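Local coordinates for malate dehydrogenase (PDB 3I0P) that interconverts malate and oxaloacetate, using nicotinamide-adenine-dinucleotide as the redox cofactor, at the interface of chains A and B. Numbering follows the deposited sequence. Chains: chain A/B, Malate dehydrogenase.

Contact 1: the interface of chains A and B. Residues chain A 307, 310-311, 314; chain B 160, 266-268.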
loop_
_atom_site.group_PDB
_atom_site.type_symbol
_atom_site.label_atom_id
_atom_site.label_comp_id
_atom_site.label_asym_id
_atom_site.label_seq_id
_atom_site.Cartn_x
_atom_site.Cartn_y
_atom_site.Cartn_z
ATOM N N ILE A 307 15.533 -11.550 -3.129
ATOM C CA ILE A 307 15.047 -10.682 -2.048
ATOM C C ILE A 307 14.471 -11.537 -0.910
ATOM O O ILE A 307 14.867 -11.381 0.246
ATOM C CB ILE A 307 14.055 -9.574 -2.568
ATOM C CG1 ILE A 307 14.834 -8.416 -3.211
ATOM C CG2 ILE A 307 13.150 -9.031 -1.456
ATOM C CD1 ILE A 307 14.075 -7.680 -4.305
ATOM N N THR A 310 17.241 -13.614 0.871
ATOM C CA THR A 310 18.017 -12.721 1.724
ATOM C C THR A 310 17.250 -12.426 2.996
ATOM O O THR A 310 17.808 -12.498 4.089
ATOM C CB THR A 310 18.356 -11.407 0.999
ATOM O OG1 THR A 310 19.092 -11.709 -0.184
ATOM C CG2 THR A 310 19.191 -10.481 1.886
ATOM N N LEU A 311 15.971 -12.103 2.839
ATOM C CA LEU A 311 15.111 -11.761 3.971
ATOM C C LEU A 311 15.051 -12.900 4.993
ATOM O O LEU A 311 15.287 -12.678 6.187
ATOM C CB LEU A 311 13.706 -11.362 3.495
ATOM C CG LEU A 311 13.515 -9.978 2.845
ATOM C CD1 LEU A 311 12.108 -9.859 2.273
ATOM C CD2 LEU A 311 13.801 -8.829 3.819
ATOM N N THR A 314 18.249 -13.547 7.313
ATOM C CA THR A 314 18.697 -12.584 8.330
ATOM C C THR A 314 18.487 -13.135 9.739
ATOM O O THR A 314 17.716 -14.075 9.934
ATOM C CB THR A 314 18.021 -11.187 8.192
ATOM O OG1 THR A 314 16.595 -11.323 8.208
ATOM C CG2 THR A 314 18.453 -10.499 6.911
ATOM N N ILE B 160 17.527 -4.891 7.401
ATOM C CA ILE B 160 17.657 -5.442 6.045
ATOM C C ILE B 160 16.913 -4.623 4.961
ATOM O O ILE B 160 17.373 -4.519 3.817
ATOM C CB ILE B 160 17.243 -6.948 6.001
ATOM C CG1 ILE B 160 17.643 -7.604 4.669
ATOM C CG2 ILE B 160 15.751 -7.124 6.327
ATOM C CD1 ILE B 160 19.144 -7.626 4.406
ATOM N N PHE B 266 19.449 -3.760 -4.243
ATOM C CA PHE B 266 18.357 -4.035 -3.309
ATOM C C PHE B 266 18.897 -4.423 -1.941
ATOM O O PHE B 266 19.994 -4.989 -1.839
ATOM C CB PHE B 266 17.417 -5.123 -3.860
ATOM C CG PHE B 266 18.125 -6.378 -4.276
ATOM C CD1 PHE B 266 18.576 -6.537 -5.587
ATOM C CD2 PHE B 266 18.356 -7.402 -3.361
ATOM C CE1 PHE B 266 19.247 -7.706 -5.977
ATOM C CE2 PHE B 266 19.018 -8.568 -3.746
ATOM C CZ PHE B 266 19.464 -8.718 -5.053
ATOM N N LEU B 267 18.128 -4.103 -0.897
ATOM C CA LEU B 267 18.452 -4.498 0.477
ATOM C C LEU B 267 19.893 -4.136 0.876
ATOM O O LEU B 267 20.361 -3.042 0.578
ATOM C CB LEU B 267 18.170 -5.998 0.681
ATOM C CG LEU B 267 16.790 -6.531 0.265
ATOM C CD1 LEU B 267 16.802 -8.042 0.116
ATOM C CD2 LEU B 267 15.674 -6.099 1.202
ATOM N N ASN B 268 20.581 -5.064 1.538
ATOM C CA ASN B 268 21.981 -4.903 1.964
ATOM C C ASN B 268 22.969 -4.459 0.870
ATOM O O ASN B 268 24.007 -3.889 1.185
ATOM C CB ASN B 268 22.489 -6.186 2.650
ATOM C CG ASN B 268 22.543 -7.392 1.695
ATOM O OD1 ASN B 268 21.562 -7.720 1.014
ATOM N ND2 ASN B 268 23.692 -8.059 1.652
#
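A:Leu311 and B:Ile160 meet at the apolar centre of this patch. Methyl CD2 of A:Leu311 lies 3.6 Å from the branch methyl CG2 of B:Ile160. The other arm of B:Ile160 points away from its backbone N (chi1 -168°). This carries CG1 and CD1 toward the two threonines of chain A. CD1 of B:Ile160 reaches methyl CG2 of A:Thr310 at 3.8 Å. The methyl of A:Thr314 lies against CG1, CB and CD1 of the same isoleucine. Next along the helix, B:Leu267 lays methyl CD1 against the surface between A:Ile307 and A:Thr310. This CD1 of B:Leu267 is 3.8 Å from CB of A:Thr310 and 3.8 Å from CA of A:Ile307. CG1 of A:Ile307 then meets ring atom CD2 of B:Phe266 at 3.7 Å, with the side chains crossing at a slant. Toward the rim, the amide oxygen OD1 of B:Asn268 faces the methyl of A:Thr310. The hydroxyl OG1 of A:Thr314 bonds back to the backbone O of A:Leu311 at 2.8 Å, in the carbonyl plane. With the hydroxyl held there, methyl CG2 is left facing B:Ile160. The chain A residues come from the last turns of helix 297-312 and the loop after it. The chain B residues lie in loops, including the one between helices 244-259 and 269-277.

Contact 2: the interface of chains A and B. Residues chain A 111-112, 292-294; chain B 78, 80, 83.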
loop_
_atom_site.group_PDB
_atom_site.type_symbol
_atom_site.label_atom_id
_atom_site.label_comp_id
_atom_site.label_asym_id
_atom_site.label_seq_id
_atom_site.Cartn_x
_atom_site.Cartn_y
_atom_site.Cartn_z
ATOM N N TYR A 111 -0.306 -3.918 -24.202
ATOM C CA TYR A 111 0.179 -2.527 -24.101
ATOM C C TYR A 111 1.202 -2.268 -23.009
ATOM O O TYR A 111 1.864 -1.228 -23.020
ATOM C CB TYR A 111 -0.982 -1.557 -23.903
ATOM C CG TYR A 111 -1.963 -1.528 -25.044
ATOM C CD1 TYR A 111 -3.166 -2.224 -24.960
ATOM C CD2 TYR A 111 -1.692 -0.806 -26.211
ATOM C CE1 TYR A 111 -4.077 -2.206 -26.004
ATOM C CE2 TYR A 111 -2.599 -0.779 -27.264
ATOM C CZ TYR A 111 -3.791 -1.482 -27.152
ATOM O OH TYR A 111 -4.708 -1.472 -28.187
ATOM N N GLY A 112 1.322 -3.193 -22.062
ATOM C CA GLY A 112 2.266 -3.043 -20.953
ATOM C C GLY A 112 1.568 -2.963 -19.610
ATOM O O GLY A 112 2.054 -3.500 -18.612
ATOM N N GLU A 292 7.588 -8.348 -18.578
ATOM C CA GLU A 292 8.488 -8.508 -19.721
ATOM C C GLU A 292 8.694 -7.208 -20.532
ATOM O O GLU A 292 9.655 -7.101 -21.293
ATOM C CB GLU A 292 8.105 -9.729 -20.589
ATOM C CG GLU A 292 6.935 -9.522 -21.573
ATOM C CD GLU A 292 6.325 -10.848 -22.096
ATOM O OE1 GLU A 292 7.000 -11.908 -21.973
ATOM O OE2 GLU A 292 5.171 -10.822 -22.619
ATOM N N CYS A 293 7.812 -6.223 -20.337
ATOM C CA CYS A 293 8.009 -4.865 -20.880
ATOM C C CYS A 293 9.222 -4.141 -20.279
ATOM O O CYS A 293 9.755 -3.204 -20.887
ATOM C CB CYS A 293 6.769 -4.010 -20.656
ATOM S SG CYS A 293 5.367 -4.461 -21.686
ATOM N N PHE A 294 9.646 -4.587 -19.093
ATOM C CA PHE A 294 10.724 -3.954 -18.334
ATOM C C PHE A 294 12.004 -4.757 -18.363
ATOM O O PHE A 294 13.077 -4.218 -18.619
ATOM C CB PHE A 294 10.319 -3.787 -16.863
ATOM C CG PHE A 294 9.209 -2.815 -16.646
ATOM C CD1 PHE A 294 9.473 -1.444 -16.574
ATOM C CD2 PHE A 294 7.897 -3.264 -16.506
ATOM C CE1 PHE A 294 8.441 -0.532 -16.370
ATOM C CE2 PHE A 294 6.861 -2.372 -16.309
ATOM C CZ PHE A 294 7.131 -0.998 -16.232
ATOM N N ARG B 78 14.994 0.759 -21.917
ATOM C CA ARG B 78 13.953 -0.018 -22.590
ATOM C C ARG B 78 12.628 0.720 -22.478
ATOM O O ARG B 78 12.168 1.005 -21.374
ATOM C CB ARG B 78 13.836 -1.419 -21.969
ATOM C CG ARG B 78 13.355 -2.483 -22.956
ATOM C CD ARG B 78 12.861 -3.765 -22.289
ATOM N NE ARG B 78 13.936 -4.669 -21.872
ATOM C CZ ARG B 78 13.787 -5.991 -21.710
ATOM N NH1 ARG B 78 14.819 -6.742 -21.327
ATOM N NH2 ARG B 78 12.608 -6.575 -21.940
ATOM N N THR B 80 8.473 1.006 -23.870
ATOM C CA THR B 80 7.286 0.584 -24.619
ATOM C C THR B 80 6.259 1.707 -24.578
ATOM O O THR B 80 6.562 2.805 -24.102
ATOM C CB THR B 80 6.657 -0.732 -24.087
ATOM O OG1 THR B 80 5.758 -0.449 -23.013
ATOM C CG2 THR B 80 7.723 -1.722 -23.616
ATOM N N THR B 83 5.394 1.954 -20.693
ATOM C CA THR B 83 6.462 1.685 -19.720
ATOM C C THR B 83 7.804 2.281 -20.123
ATOM O O THR B 83 7.985 2.715 -21.268
ATOM C CB THR B 83 6.686 0.168 -19.487
ATOM O OG1 THR B 83 7.375 -0.400 -20.608
ATOM C CG2 THR B 83 5.363 -0.562 -19.243
HETATM O O HOH W 1 9.999 -0.530 -20.475
#
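The ring of A:Phe294 packs against B:Thr83 at the apolar centre. CB and methyl CG2 of the threonine lie to one side of the ring plane, displaced past its CZ end. CZ of A:Phe294 is 3.5 Å from CB of B:Thr83. A:Cys293 extends the packing on the neighbouring side. Its CB lies 3.9 Å from methyl CG2 of B:Thr80 and also borders B:Thr83. The two threonines are tied together within chain B. Their hydroxyls, OG1 of B:Thr80 and OG1 of B:Thr83, share a hydrogen bond of 2.9 Å. OG1 of B:Thr83 stands between its backbone N and carbonyl carbon (chi1 75°), which leaves the methyl beside the phenylalanine ring. The same hydroxyl OG1 of B:Thr83 binds water 1 at 2.6 Å. Water 1 also bonds the backbone O of A:Cys293 at 2.7 Å and the backbone O of B:Arg78 at 2.8 Å. The water therefore bridges the two chains through a hydroxyl and two carbonyls. At the rim, the guanidinium of B:Arg78 lies with one face toward the backbone O of A:Phe294. That oxygen is 3.4 Å above the plane, displaced toward the group's rim. NH2 of B:Arg78 also comes near the backbone O of A:Glu292, but the geometry is not that of a hydrogen bond. The patch joins 3-10 helix 291-293 and the residue after it to strands 78-79 and 83-87 and their connection.

Contact 3: the interface of chains A and B. Residues chain A 300, 303-304, 307; chain B 256, 259-260.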
loop_
_atom_site.group_PDB
_atom_site.type_symbol
_atom_site.label_atom_id
_atom_site.label_comp_id
_atom_site.label_asym_id
_atom_site.label_seq_id
_atom_site.Cartn_x
_atom_site.Cartn_y
_atom_site.Cartn_z
ATOM N N PHE A 300 13.820 -11.444 -13.651
ATOM C CA PHE A 300 12.983 -10.785 -12.639
ATOM C C PHE A 300 12.535 -11.737 -11.527
ATOM O O PHE A 300 12.647 -11.400 -10.341
ATOM C CB PHE A 300 11.759 -10.135 -13.292
ATOM C CG PHE A 300 10.719 -9.650 -12.306
ATOM C CD1 PHE A 300 10.686 -8.311 -11.909
ATOM C CD2 PHE A 300 9.764 -10.525 -11.786
ATOM C CE1 PHE A 300 9.727 -7.854 -11.010
ATOM C CE2 PHE A 300 8.807 -10.075 -10.877
ATOM C CZ PHE A 300 8.787 -8.734 -10.491
ATOM N N ASN A 303 15.381 -12.237 -9.210
ATOM C CA ASN A 303 15.617 -11.095 -8.343
ATOM C C ASN A 303 14.664 -11.096 -7.124
ATOM O O ASN A 303 15.100 -10.886 -5.986
ATOM C CB ASN A 303 15.511 -9.812 -9.176
ATOM C CG ASN A 303 16.233 -8.617 -8.552
ATOM O OD1 ASN A 303 16.521 -7.640 -9.246
ATOM N ND2 ASN A 303 16.507 -8.675 -7.255
ATOM N N VAL A 304 13.376 -11.358 -7.367
ATOM C CA VAL A 304 12.366 -11.450 -6.303
ATOM C C VAL A 304 12.717 -12.558 -5.305
ATOM O O VAL A 304 12.706 -12.343 -4.080
ATOM C CB VAL A 304 10.942 -11.659 -6.897
ATOM C CG1 VAL A 304 9.939 -12.102 -5.831
ATOM C CG2 VAL A 304 10.464 -10.392 -7.608
ATOM N N ILE A 307 15.533 -11.550 -3.129
ATOM C CA ILE A 307 15.047 -10.682 -2.048
ATOM C C ILE A 307 14.471 -11.537 -0.910
ATOM O O ILE A 307 14.867 -11.381 0.246
ATOM C CB ILE A 307 14.055 -9.574 -2.568
ATOM C CG1 ILE A 307 14.834 -8.416 -3.211
ATOM C CG2 ILE A 307 13.150 -9.031 -1.456
ATOM C CD1 ILE A 307 14.075 -7.680 -4.305
ATOM N N ILE B 256 10.694 -4.367 -4.292
ATOM C CA ILE B 256 10.608 -5.105 -5.556
ATOM C C ILE B 256 10.274 -4.169 -6.706
ATOM O O ILE B 256 10.913 -4.218 -7.751
ATOM C CB ILE B 256 9.579 -6.230 -5.476
ATOM C CG1 ILE B 256 10.081 -7.324 -4.537
ATOM C CG2 ILE B 256 9.274 -6.795 -6.857
ATOM C CD1 ILE B 256 9.008 -8.301 -4.146
ATOM N N SER B 259 13.501 -2.007 -7.309
ATOM C CA SER B 259 14.727 -2.674 -7.800
ATOM C C SER B 259 14.568 -3.741 -8.902
ATOM O O SER B 259 15.409 -3.840 -9.796
ATOM C CB SER B 259 15.531 -3.250 -6.634
ATOM O OG SER B 259 14.749 -4.141 -5.866
ATOM N N CYS B 260 13.501 -4.531 -8.849
ATOM C CA CYS B 260 13.419 -5.726 -9.690
ATOM C C CYS B 260 13.110 -5.447 -11.144
ATOM O O CYS B 260 13.506 -6.217 -12.023
ATOM C CB CYS B 260 12.424 -6.726 -9.115
ATOM S SG CYS B 260 13.060 -7.506 -7.635
#
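B:Cys260 fills the apolar centre, held against one side of a chain A helix by A:Phe300, A:Asn303 and A:Ile307. Its CB approaches the CD1-CE1 edge of the A:Phe300 ring at a slant, above the plane and outside the ring, 3.5 Å from CE1. The thiol sulfur is directed away from the carbonyl carbon of its own residue (chi1 -72°). This takes it past the phenylalanine toward the next turn of the helix. There SG of B:Cys260 meets the end methyl CD1 of A:Ile307 at 3.5 Å. It also lies over the amide of A:Asn303, 3.5 Å from CG and at similar distances from OD1 and ND2. The sulfur thus covers the flat face of the amide and does not favour one of its ends. A second apolar pair flanks the cysteine. Branch methyl CG2 of B:Ile256 lies 3.9 Å from CG2 of A:Val304, and the two side chains cross at about a right angle. The same methyl of B:Ile256 reaches CZ of A:Phe300 at 4.1 Å. Polar groups appear at the margin. The backbone O of B:Cys260 is 3.5 Å from ring carbon CD1 of A:Phe300. Hydroxyl OG of B:Ser259 borders the end methyl of A:Ile307 and adds little buried surface. The chain A residues occupy successive turns of helix 297-312. B:Ile256 and B:Ser259 belong to the end of helix 244-259, and B:Cys260 directly follows it.

Contact 4: the interface of chains A and B. Residues chain A 178, 307-308, 311, 325; chain B 161, 248, 252.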
loop_
_atom_site.group_PDB
_atom_site.type_symbol
_atom_site.label_atom_id
_atom_site.label_comp_id
_atom_site.label_asym_id
_atom_site.label_seq_id
_atom_site.Cartn_x
_atom_site.Cartn_y
_atom_site.Cartn_z
ATOM N N TYR A 178 5.165 -14.289 -4.693
ATOM C CA TYR A 178 4.941 -13.343 -3.626
ATOM C C TYR A 178 3.471 -12.973 -3.702
ATOM O O TYR A 178 2.953 -12.664 -4.783
ATOM C CB TYR A 178 5.815 -12.105 -3.835
ATOM C CG TYR A 178 5.446 -10.887 -2.995
ATOM C CD1 TYR A 178 6.212 -10.523 -1.892
ATOM C CD2 TYR A 178 4.358 -10.083 -3.330
ATOM C CE1 TYR A 178 5.884 -9.400 -1.134
ATOM C CE2 TYR A 178 4.027 -8.970 -2.581
ATOM C CZ TYR A 178 4.789 -8.631 -1.489
ATOM O OH TYR A 178 4.457 -7.522 -0.745
ATOM N N ILE A 307 15.533 -11.550 -3.129
ATOM C CA ILE A 307 15.047 -10.682 -2.048
ATOM C C ILE A 307 14.471 -11.537 -0.910
ATOM O O ILE A 307 14.867 -11.381 0.246
ATOM C CB ILE A 307 14.055 -9.574 -2.568
ATOM C CG1 ILE A 307 14.834 -8.416 -3.211
ATOM C CG2 ILE A 307 13.150 -9.031 -1.456
ATOM C CD1 ILE A 307 14.075 -7.680 -4.305
ATOM N N ASN A 308 13.573 -12.460 -1.257
ATOM C CA ASN A 308 12.982 -13.399 -0.303
ATOM C C ASN A 308 14.019 -14.232 0.440
ATOM O O ASN A 308 13.962 -14.362 1.676
ATOM C CB ASN A 308 11.982 -14.322 -1.007
ATOM C CG ASN A 308 10.675 -13.622 -1.354
ATOM O OD1 ASN A 308 10.362 -12.572 -0.805
ATOM N ND2 ASN A 308 9.903 -14.209 -2.256
ATOM N N LEU A 311 15.971 -12.103 2.839
ATOM C CA LEU A 311 15.111 -11.761 3.971
ATOM C C LEU A 311 15.051 -12.900 4.993
ATOM O O LEU A 311 15.287 -12.678 6.187
ATOM C CB LEU A 311 13.706 -11.362 3.495
ATOM C CG LEU A 311 13.515 -9.978 2.845
ATOM C CD1 LEU A 311 12.108 -9.859 2.273
ATOM C CD2 LEU A 311 13.801 -8.829 3.819
ATOM N N THR A 325 7.792 -14.867 4.004
ATOM C CA THR A 325 7.505 -13.816 3.045
ATOM C C THR A 325 6.047 -13.950 2.565
ATOM O O THR A 325 5.410 -14.996 2.753
ATOM C CB THR A 325 8.490 -13.820 1.853
ATOM O OG1 THR A 325 8.359 -15.046 1.138
ATOM C CG2 THR A 325 9.932 -13.663 2.322
ATOM N N LEU B 161 15.776 -4.041 5.332
ATOM C CA LEU B 161 14.942 -3.294 4.396
ATOM C C LEU B 161 15.090 -1.799 4.629
ATOM O O LEU B 161 15.254 -1.356 5.771
ATOM C CB LEU B 161 13.470 -3.683 4.572
ATOM C CG LEU B 161 12.944 -4.923 3.861
ATOM C CD1 LEU B 161 11.780 -5.531 4.639
ATOM C CD2 LEU B 161 12.530 -4.576 2.447
ATOM N N TYR B 248 5.681 -4.900 6.867
ATOM C CA TYR B 248 6.816 -5.654 6.343
ATOM C C TYR B 248 6.602 -6.081 4.879
ATOM O O TYR B 248 7.463 -5.830 4.031
ATOM C CB TYR B 248 7.109 -6.841 7.270
ATOM C CG TYR B 248 7.943 -7.962 6.704
ATOM C CD1 TYR B 248 9.117 -7.707 5.975
ATOM C CD2 TYR B 248 7.577 -9.295 6.923
ATOM C CE1 TYR B 248 9.884 -8.753 5.455
ATOM C CE2 TYR B 248 8.349 -10.349 6.426
ATOM C CZ TYR B 248 9.498 -10.070 5.696
ATOM O OH TYR B 248 10.244 -11.110 5.195
ATOM N N GLU B 252 8.480 -4.670 1.423
ATOM C CA GLU B 252 9.038 -5.508 0.361
ATOM C C GLU B 252 8.457 -5.172 -1.018
ATOM O O GLU B 252 9.200 -5.124 -2.012
ATOM C CB GLU B 252 8.885 -6.998 0.665
ATOM C CG GLU B 252 9.567 -7.850 -0.396
ATOM C CD GLU B 252 9.439 -9.342 -0.196
ATOM O OE1 GLU B 252 8.941 -9.808 0.855
ATOM O OE2 GLU B 252 9.856 -10.056 -1.121
#
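A:Leu311 packs against B:Tyr248, B:Glu252 and B:Leu161, which supply much of the apolar contact. Its CD1 lies 4.0 Å from ring carbon CE1 of B:Tyr248. Its CD2 lies 4.0 Å from CD1 of B:Leu161, with the two leucines crossing at about a right angle. The hydroxyl OH of B:Tyr248 lies 3.7 Å from CD1 of A:Leu311 and also borders methyl CG2 of A:Thr325. B:Glu252 adds its aliphatic stem. CG stands opposite the backbone N (chi1 -176°) and the chain stays extended beyond it, which carries the carboxylate in among the chain A residues. CG of B:Glu252 passes CG2 of A:Ile307 at 3.9 Å.

The carboxylate of B:Glu252 makes mixed contacts. CD1 of A:Leu311 meets its OE1 at 3.5 Å. OE1 also lies at the edge of the A:Tyr178 ring, in the ring plane, 3.7 Å from CE1. Ring and carboxylate are turned 74° apart.

A polar pair is formed by A:Asn308 and B:Glu252. Their amide and carboxylate planes stand 84° apart. As modelled, two acceptor oxygens face each other, so the pair is doubtful. An amide modelled the wrong way round, or perhaps a proton on the carboxylate, could account for it. The modelled separation is 2.6 Å, from OD1 of A:Asn308 to OE2 of B:Glu252.

Contacts 1, 3 and 4 cluster along helix 297-312 of chain A. The C-alpha centres of contact 1 and contact 4 lie about 7 Å apart. Those of contact 3 and contact 4 are about 10 Å apart, and those of contact 1 and contact 3 about 11 Å. All three share A:Ile307, and contacts 1 and 4 also share A:Leu311. Helix 244-259 of chain B serves both contact 3 and contact 4. Contact 2 stands apart, with its centre about 16 Å from that of contact 3. Two-fold symmetry repeats every contact with the chains exchanged. The extended seam is consistent with a dimer, although the structure alone does not show one in solution.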